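Local coordinates for sulfur carrier protein ThiS adenylyltransferase (Escherichia coli, PDB 1ZUD) that adenylates the C-terminal glycine carboxylate of the sulfur carrier protein ThiS with ATP, an activation step in thiamin biosynthesis, at residues G40-L45 with M197-A202. Sequence-based numbering, arbitrary orientation.
Sequences GTPAAL and MGTLQA
T199 is turned so that OG1 stands beside the backbone N (chi1 -59°) and anti to the carbonyl carbon, with CG2 anti to the backbone N, a setting that lets OG1 hydrogen-bond to the carbonyl O of G195 one turn earlier in its helix and leaves the same oxygen against CB of P42, 3.7 Å away. Around this pair two helices of the Rossmann-type ThiF fold pack closely: G40-L45 opens the helix after the first strand and holds the last glycine of what looks like a Rossmann-type GxGxxG turn, while M197-A202 lies within helix 191-210. The axes of these two segments approach to 7.3 Å and run in the same general direction, crossing at -34°, an example of how small residues let helices come together. No hydrogen bond joins the two segments; the contact is van der Waals packing, wholly buried. G198 presents bare backbone to the proline ring, its CA 4.4 Å from P42 CG. Beside it the methyl of A43 sits 3.4 Å from O of G198, a carbonyl already hydrogen-bonded to A202 N within its helix. Y46 of the second subunit packs on P42, and P192 of the same subunit on T199 and A202, so one side of the contact reaches the dimer interface. P42 also lies near the ATP-binding G38. One turn beyond G198, the methyl carbon CB of A202 rests 3.9 Å from O of A43 and 4.5 Å from its CB.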
ATOM      1  N   GLY C  40      -2.479 -12.588   1.254  1.00 16.15           N
ATOM      2  CA  GLY C  40      -1.470 -13.529   0.851  1.00 23.44           C
ATOM      3  C   GLY C  40      -1.125 -13.590  -0.615  1.00 19.92           C
ATOM      4  O   GLY C  40       0.057 -13.821  -0.930  1.00 18.62           O
ATOM      5  N   THR C  41      -2.111 -13.420  -1.497  1.00 22.97           N
ATOM      6  CA  THR C  41      -1.744 -13.538  -2.913  1.00 23.83           C
ATOM      7  C   THR C  41      -0.769 -12.419  -3.368  1.00 20.13           C
ATOM      8  O   THR C  41       0.217 -12.735  -4.009  1.00 19.28           O
ATOM      9  CB  THR C  41      -2.993 -13.600  -3.824  1.00 23.52           C
ATOM     10  OG1 THR C  41      -3.829 -12.475  -3.587  1.00 27.08           O
ATOM     11  CG2 THR C  41      -3.777 -14.865  -3.547  1.00 24.50           C
ATOM     12  N   PRO C  42      -1.001 -11.122  -3.038  1.00 23.56           N
ATOM     13  CA  PRO C  42       0.033 -10.171  -3.516  1.00 22.60           C
ATOM     14  C   PRO C  42       1.346 -10.373  -2.774  1.00 25.82           C
ATOM     15  O   PRO C  42       2.424 -10.211  -3.370  1.00 25.30           O
ATOM     16  CB  PRO C  42      -0.528  -8.791  -3.225  1.00 20.30           C
ATOM     17  CG  PRO C  42      -1.599  -9.049  -2.220  1.00 17.71           C
ATOM     18  CD  PRO C  42      -2.121 -10.421  -2.384  1.00 19.82           C
ATOM     19  N   ALA C  43       1.293 -10.706  -1.480  1.00 23.30           N
ATOM     20  CA  ALA C  43       2.567 -10.917  -0.783  1.00 23.91           C
ATOM     21  C   ALA C  43       3.373 -12.036  -1.455  1.00 19.49           C
ATOM     22  O   ALA C  43       4.588 -11.918  -1.685  1.00 25.04           O
ATOM     23  CB  ALA C  43       2.334 -11.258   0.711  1.00 28.90           C
ATOM     24  N   ALA C  44       2.715 -13.120  -1.806  1.00 21.07           N
ATOM     25  CA  ALA C  44       3.454 -14.217  -2.432  1.00 20.08           C
ATOM     26  C   ALA C  44       4.022 -13.797  -3.827  1.00 23.40           C
ATOM     27  O   ALA C  44       5.165 -14.138  -4.156  1.00 18.71           O
ATOM     28  CB  ALA C  44       2.537 -15.461  -2.583  1.00 19.17           C
ATOM     29  N   LEU C  45       3.229 -13.068  -4.615  1.00 22.41           N
ATOM     30  CA  LEU C  45       3.654 -12.634  -5.953  1.00 21.20           C
ATOM     31  C   LEU C  45       4.919 -11.790  -5.817  1.00 21.51           C
ATOM     32  O   LEU C  45       5.877 -11.992  -6.534  1.00 22.39           O
ATOM     33  CB  LEU C  45       2.558 -11.783  -6.643  1.00 19.79           C
ATOM     34  CG  LEU C  45       1.563 -12.634  -7.454  1.00 29.80           C
ATOM     35  CD1 LEU C  45       0.233 -11.879  -7.625  1.00 25.90           C
ATOM     36  CD2 LEU C  45       2.216 -13.063  -8.796  1.00 22.97           C
ATOM     37  N   MET C 197      -2.148  -3.873   2.010  1.00 16.28           N
ATOM     38  CA  MET C 197      -1.635  -4.438   3.278  1.00 20.72           C
ATOM     39  C   MET C 197      -0.783  -5.652   3.000  1.00 22.58           C
ATOM     40  O   MET C 197       0.277  -5.831   3.596  1.00 19.97           O
ATOM     41  CB  MET C 197      -2.797  -4.803   4.228  1.00 21.82           C
ATOM     42  CG  MET C 197      -3.744  -3.617   4.526  1.00 19.02           C
ATOM     43  SD  MET C 197      -2.953  -2.025   4.997  1.00 22.84           S
ATOM     44  CE  MET C 197      -2.037  -2.583   6.544  1.00 25.90           C
ATOM     45  N   GLY C 198      -1.224  -6.523   2.084  1.00 18.16           N
ATOM     46  CA  GLY C 198      -0.388  -7.678   1.823  1.00 13.72           C
ATOM     47  C   GLY C 198       0.902  -7.309   1.117  1.00 17.56           C
ATOM     48  O   GLY C 198       1.949  -7.920   1.356  1.00 19.03           O
ATOM     49  N   THR C 199       0.837  -6.340   0.203  1.00 17.05           N
ATOM     50  CA  THR C 199       2.060  -5.906  -0.493  1.00 17.86           C
ATOM     51  C   THR C 199       3.031  -5.311   0.553  1.00 21.27           C
ATOM     52  O   THR C 199       4.271  -5.505   0.468  1.00 18.61           O
ATOM     53  CB  THR C 199       1.722  -4.844  -1.584  1.00 23.96           C
ATOM     54  OG1 THR C 199       0.803  -5.446  -2.489  1.00 21.13           O
ATOM     55  CG2 THR C 199       2.984  -4.423  -2.396  1.00 18.89           C
ATOM     56  N   LEU C 200       2.487  -4.572   1.518  1.00 17.45           N
ATOM     57  CA  LEU C 200       3.353  -3.997   2.585  1.00 19.16           C
ATOM     58  C   LEU C 200       3.979  -5.111   3.438  1.00 16.66           C
ATOM     59  O   LEU C 200       5.087  -4.962   3.895  1.00 21.03           O
ATOM     60  CB  LEU C 200       2.554  -3.048   3.479  1.00 18.84           C
ATOM     61  CG  LEU C 200       2.275  -1.741   2.738  1.00 27.55           C
ATOM     62  CD1 LEU C 200       1.257  -0.904   3.572  1.00 24.58           C
ATOM     63  CD2 LEU C 200       3.604  -1.031   2.435  1.00 25.21           C
ATOM     64  N   GLN C 201       3.252  -6.209   3.675  1.00 19.37           N
ATOM     65  CA  GLN C 201       3.827  -7.357   4.358  1.00 22.04           C
ATOM     66  C   GLN C 201       5.042  -7.858   3.558  1.00 22.16           C
ATOM     67  O   GLN C 201       6.058  -8.166   4.143  1.00 17.88           O
ATOM     68  CB  GLN C 201       2.819  -8.499   4.444  1.00 23.90           C
ATOM     69  CG  GLN C 201       1.750  -8.233   5.469  1.00 24.52           C
ATOM     70  CD  GLN C 201       0.836  -9.422   5.583  1.00 26.65           C
ATOM     71  OE1 GLN C 201      -0.082  -9.553   4.779  1.00 26.06           O
ATOM     72  NE2 GLN C 201       1.088 -10.301   6.560  1.00 25.88           N
ATOM     73  N   ALA C 202       4.932  -7.982   2.227  1.00 16.19           N
ATOM     74  CA  ALA C 202       6.108  -8.414   1.429  1.00 15.80           C
ATOM     75  C   ALA C 202       7.305  -7.454   1.618  1.00 16.04           C
ATOM     76  O   ALA C 202       8.467  -7.872   1.732  1.00 18.58           O
ATOM     77  CB  ALA C 202       5.703  -8.478  -0.151  1.00 14.44           C
TER